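Local coordinates for protein pullulanase (Bacillus acidopullulyticus, PDB 2WAN) that hydrolyses the alpha-1,6-glucosidic linkages of pullulan and probably the branch points of related starch polysaccharides, as a multidomain enzyme with an amylase-type catalytic barrel, at residues 193-201 with 262-270. Numbering follows the deposited sequence.
Sequences KINPNLYQL and FPTSSAGVQ
With CG swung anti to the backbone N (chi1 -160°), Asn197 sends its amide across to the 262-270 loop, while Asn195, its CG placed between N and the carbonyl carbon, lets one amide serve both its own turn and the facing loop. Both lie in the beta hairpin that joins strands 192-195 and 198-205 of the X25 domain, closed by a type I turn from Asn195 to Leu198 and carrying a classic beta bulge, where Ile194 and Asn195 both face Leu198. The example illustrates how a hairpin end can be pinned by a loop that has no regular structure of its own. Asn195 OD1 takes the backbone N of Asn197 at 2.7 Å, closing an Asx turn, and ND2 of the same Asn195 makes a weak hydrogen bond to Pro263 O. Asn197 ND2 reaches Ser265 O at 3.0 Å, lying in the carbonyl plane of its acceptor although the N-H...O angle is a bent 132°; Ser247 OG is a further hydrogen-bond partner of this nitrogen. Val269 CG2 lies 3.7 Å from Asn197 OD1, while Asn197 O is buried without a partner. At the next residue, where the strand begins, Leu198 CD1 packs on Phe262 CB at 3.8 Å, the two side chains crossing nearly at right angles. The loop is shaped by an ST turn at Ser265 and a type II turn from Ser266 to Val269; Pro196 and Ser266 both touch Val159 of strand 152-160, in the neighbouring sheet. Gln200, whose OE1 is hydrogen-bonded to Thr243 OG1, turns its amide 82° from the Phe262 ring, with OE1 3.5 Å from Phe262 CE2.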
loop_
_atom_site.group_PDB
_atom_site.type_symbol
_atom_site.label_atom_id
_atom_site.label_comp_id
_atom_site.label_asym_id
_atom_site.label_seq_id
_atom_site.Cartn_x
_atom_site.Cartn_y
_atom_site.Cartn_z
ATOM N N LYS A 193 17.309 24.957 13.073
ATOM C CA LYS A 193 16.390 25.834 13.797
ATOM C C LYS A 193 16.804 25.953 15.264
ATOM O O LYS A 193 16.815 24.956 15.993
ATOM C CB LYS A 193 14.965 25.288 13.675
ATOM C CG LYS A 193 13.886 26.078 14.389
ATOM C CD LYS A 193 12.516 25.453 14.137
ATOM C CE LYS A 193 11.494 25.899 15.172
ATOM N NZ LYS A 193 10.122 25.421 14.842
ATOM N N ILE A 194 17.168 27.161 15.690
ATOM C CA ILE A 194 17.451 27.416 17.109
ATOM C C ILE A 194 16.155 27.886 17.775
ATOM O O ILE A 194 15.724 27.329 18.786
ATOM C CB ILE A 194 18.623 28.429 17.324
ATOM C CG1 ILE A 194 19.846 28.066 16.463
ATOM C CG2 ILE A 194 19.001 28.533 18.801
ATOM C CD1 ILE A 194 20.422 26.660 16.679
ATOM N N ASN A 195 15.544 28.916 17.203
ATOM C CA ASN A 195 14.152 29.245 17.487
ATOM C C ASN A 195 13.470 29.566 16.152
ATOM O O ASN A 195 14.143 29.536 15.109
ATOM C CB ASN A 195 14.038 30.360 18.547
ATOM C CG ASN A 195 14.524 31.712 18.052
ATOM O OD1 ASN A 195 13.939 32.303 17.139
ATOM N ND2 ASN A 195 15.577 32.226 18.685
ATOM N N PRO A 196 12.148 29.840 16.157
ATOM C CA PRO A 196 11.461 30.083 14.889
ATOM C C PRO A 196 12.018 31.244 14.051
ATOM O O PRO A 196 11.745 31.310 12.851
ATOM C CB PRO A 196 10.026 30.377 15.324
ATOM C CG PRO A 196 9.872 29.630 16.584
ATOM C CD PRO A 196 11.190 29.759 17.277
ATOM N N ASN A 197 12.788 32.136 14.677
ATOM C CA ASN A 197 13.413 33.260 13.965
ATOM C C ASN A 197 14.940 33.292 14.076
ATOM O O ASN A 197 15.559 34.355 13.973
ATOM C CB ASN A 197 12.809 34.599 14.420
ATOM C CG ASN A 197 13.037 35.720 13.409
ATOM O OD1 ASN A 197 13.008 35.497 12.198
ATOM N ND2 ASN A 197 13.257 36.932 13.909
ATOM N N LEU A 198 15.547 32.123 14.276
ATOM C CA LEU A 198 17.002 32.021 14.381
ATOM C C LEU A 198 17.509 30.667 13.882
ATOM O O LEU A 198 17.260 29.631 14.493
ATOM C CB LEU A 198 17.466 32.286 15.822
ATOM C CG LEU A 198 18.956 32.157 16.159
ATOM C CD1 LEU A 198 19.781 33.217 15.454
ATOM C CD2 LEU A 198 19.196 32.233 17.665
ATOM N N TYR A 199 18.229 30.697 12.766
ATOM C CA TYR A 199 18.800 29.491 12.176
ATOM C C TYR A 199 20.314 29.591 12.165
ATOM O O TYR A 199 20.876 30.617 11.762
ATOM C CB TYR A 199 18.248 29.277 10.764
ATOM C CG TYR A 199 16.854 28.700 10.755
ATOM C CD1 TYR A 199 16.636 27.354 10.438
ATOM C CD2 TYR A 199 15.752 29.491 11.076
ATOM C CE1 TYR A 199 15.339 26.819 10.441
ATOM C CE2 TYR A 199 14.459 28.971 11.086
ATOM C CZ TYR A 199 14.259 27.636 10.772
ATOM O OH TYR A 199 12.974 27.141 10.778
ATOM N N GLN A 200 20.973 28.532 12.631
ATOM C CA GLN A 200 22.419 28.544 12.773
ATOM C C GLN A 200 23.071 27.235 12.354
ATOM O O GLN A 200 22.440 26.172 12.364
ATOM C CB GLN A 200 22.817 28.893 14.215
ATOM C CG GLN A 200 22.348 30.264 14.667
ATOM C CD GLN A 200 22.944 30.694 15.990
ATOM O OE1 GLN A 200 23.484 31.796 16.110
ATOM N NE2 GLN A 200 22.847 29.831 16.992
ATOM N N LEU A 201 24.339 27.344 11.966
ATOM C CA LEU A 201 25.211 26.204 11.745
ATOM C C LEU A 201 26.588 26.548 12.285
ATOM O O LEU A 201 27.117 27.639 12.031
ATOM C CB LEU A 201 25.301 25.851 10.256
ATOM C CG LEU A 201 26.131 24.628 9.849
ATOM C CD1 LEU A 201 25.323 23.336 9.990
ATOM C CD2 LEU A 201 26.633 24.780 8.426
ATOM N N PHE A 262 21.074 38.352 18.827
ATOM C CA PHE A 262 20.091 37.597 18.044
ATOM C C PHE A 262 18.718 37.587 18.706
ATOM O O PHE A 262 18.612 37.288 19.897
ATOM C CB PHE A 262 20.572 36.164 17.772
ATOM C CG PHE A 262 21.878 36.089 17.024
ATOM C CD1 PHE A 262 22.075 36.827 15.856
ATOM C CD2 PHE A 262 22.907 35.275 17.482
ATOM C CE1 PHE A 262 23.284 36.765 15.167
ATOM C CE2 PHE A 262 24.121 35.195 16.794
ATOM C CZ PHE A 262 24.308 35.944 15.633
ATOM N N PRO A 263 17.661 37.897 17.931
ATOM C CA PRO A 263 16.314 38.059 18.471
ATOM C C PRO A 263 15.649 36.742 18.890
ATOM O O PRO A 263 15.978 35.673 18.365
ATOM C CB PRO A 263 15.549 38.691 17.309
ATOM C CG PRO A 263 16.226 38.169 16.096
ATOM C CD PRO A 263 17.679 38.018 16.461
ATOM N N THR A 264 14.733 36.844 19.849
ATOM C CA THR A 264 13.892 35.730 20.289
ATOM C C THR A 264 12.428 36.122 20.099
ATOM O O THR A 264 11.558 35.754 20.895
ATOM C CB THR A 264 14.134 35.369 21.778
ATOM O OG1 THR A 264 14.208 36.569 22.560
ATOM C CG2 THR A 264 15.419 34.578 21.953
ATOM N N SER A 265 12.174 36.897 19.050
ATOM C CA SER A 265 10.826 37.260 18.641
ATOM C C SER A 265 10.693 37.056 17.133
ATOM O O SER A 265 11.667 37.232 16.394
ATOM C CB SER A 265 10.535 38.718 18.995
ATOM O OG SER A 265 9.289 39.133 18.466
ATOM N N SER A 266 9.491 36.688 16.686
ATOM C CA SER A 266 9.196 36.547 15.256
ATOM C C SER A 266 8.588 37.802 14.628
ATOM O O SER A 266 8.192 37.800 13.455
ATOM C CB SER A 266 8.341 35.299 14.979
ATOM O OG SER A 266 9.164 34.148 15.026
ATOM N N ALA A 267 8.548 38.888 15.403
ATOM C CA ALA A 267 8.123 40.182 14.883
ATOM C C ALA A 267 8.877 40.514 13.589
ATOM O O ALA A 267 10.096 40.360 13.522
ATOM C CB ALA A 267 8.342 41.266 15.929
ATOM N N GLY A 268 8.146 40.950 12.566
ATOM C CA GLY A 268 8.744 41.224 11.259
ATOM C C GLY A 268 8.466 40.175 10.192
ATOM O O GLY A 268 8.259 40.516 9.026
ATOM N N VAL A 269 8.452 38.899 10.587
ATOM C CA VAL A 269 8.156 37.792 9.659
ATOM C C VAL A 269 6.785 37.981 9.005
ATOM O O VAL A 269 5.797 38.269 9.683
ATOM C CB VAL A 269 8.227 36.399 10.373
ATOM C CG1 VAL A 269 7.932 35.258 9.399
ATOM C CG2 VAL A 269 9.592 36.185 11.030
ATOM N N GLN A 270 6.737 37.839 7.685
ATOM C CA GLN A 270 5.482 37.915 6.941
ATOM C C GLN A 270 5.021 36.493 6.621
ATOM O O GLN A 270 5.827 35.650 6.207
ATOM C CB GLN A 270 5.646 38.743 5.661
ATOM C CG GLN A 270 6.127 40.175 5.925
ATOM C CD GLN A 270 6.484 40.925 4.653
ATOM O OE1 GLN A 270 5.660 41.074 3.749
ATOM N NE2 GLN A 270 7.722 41.411 4.583
#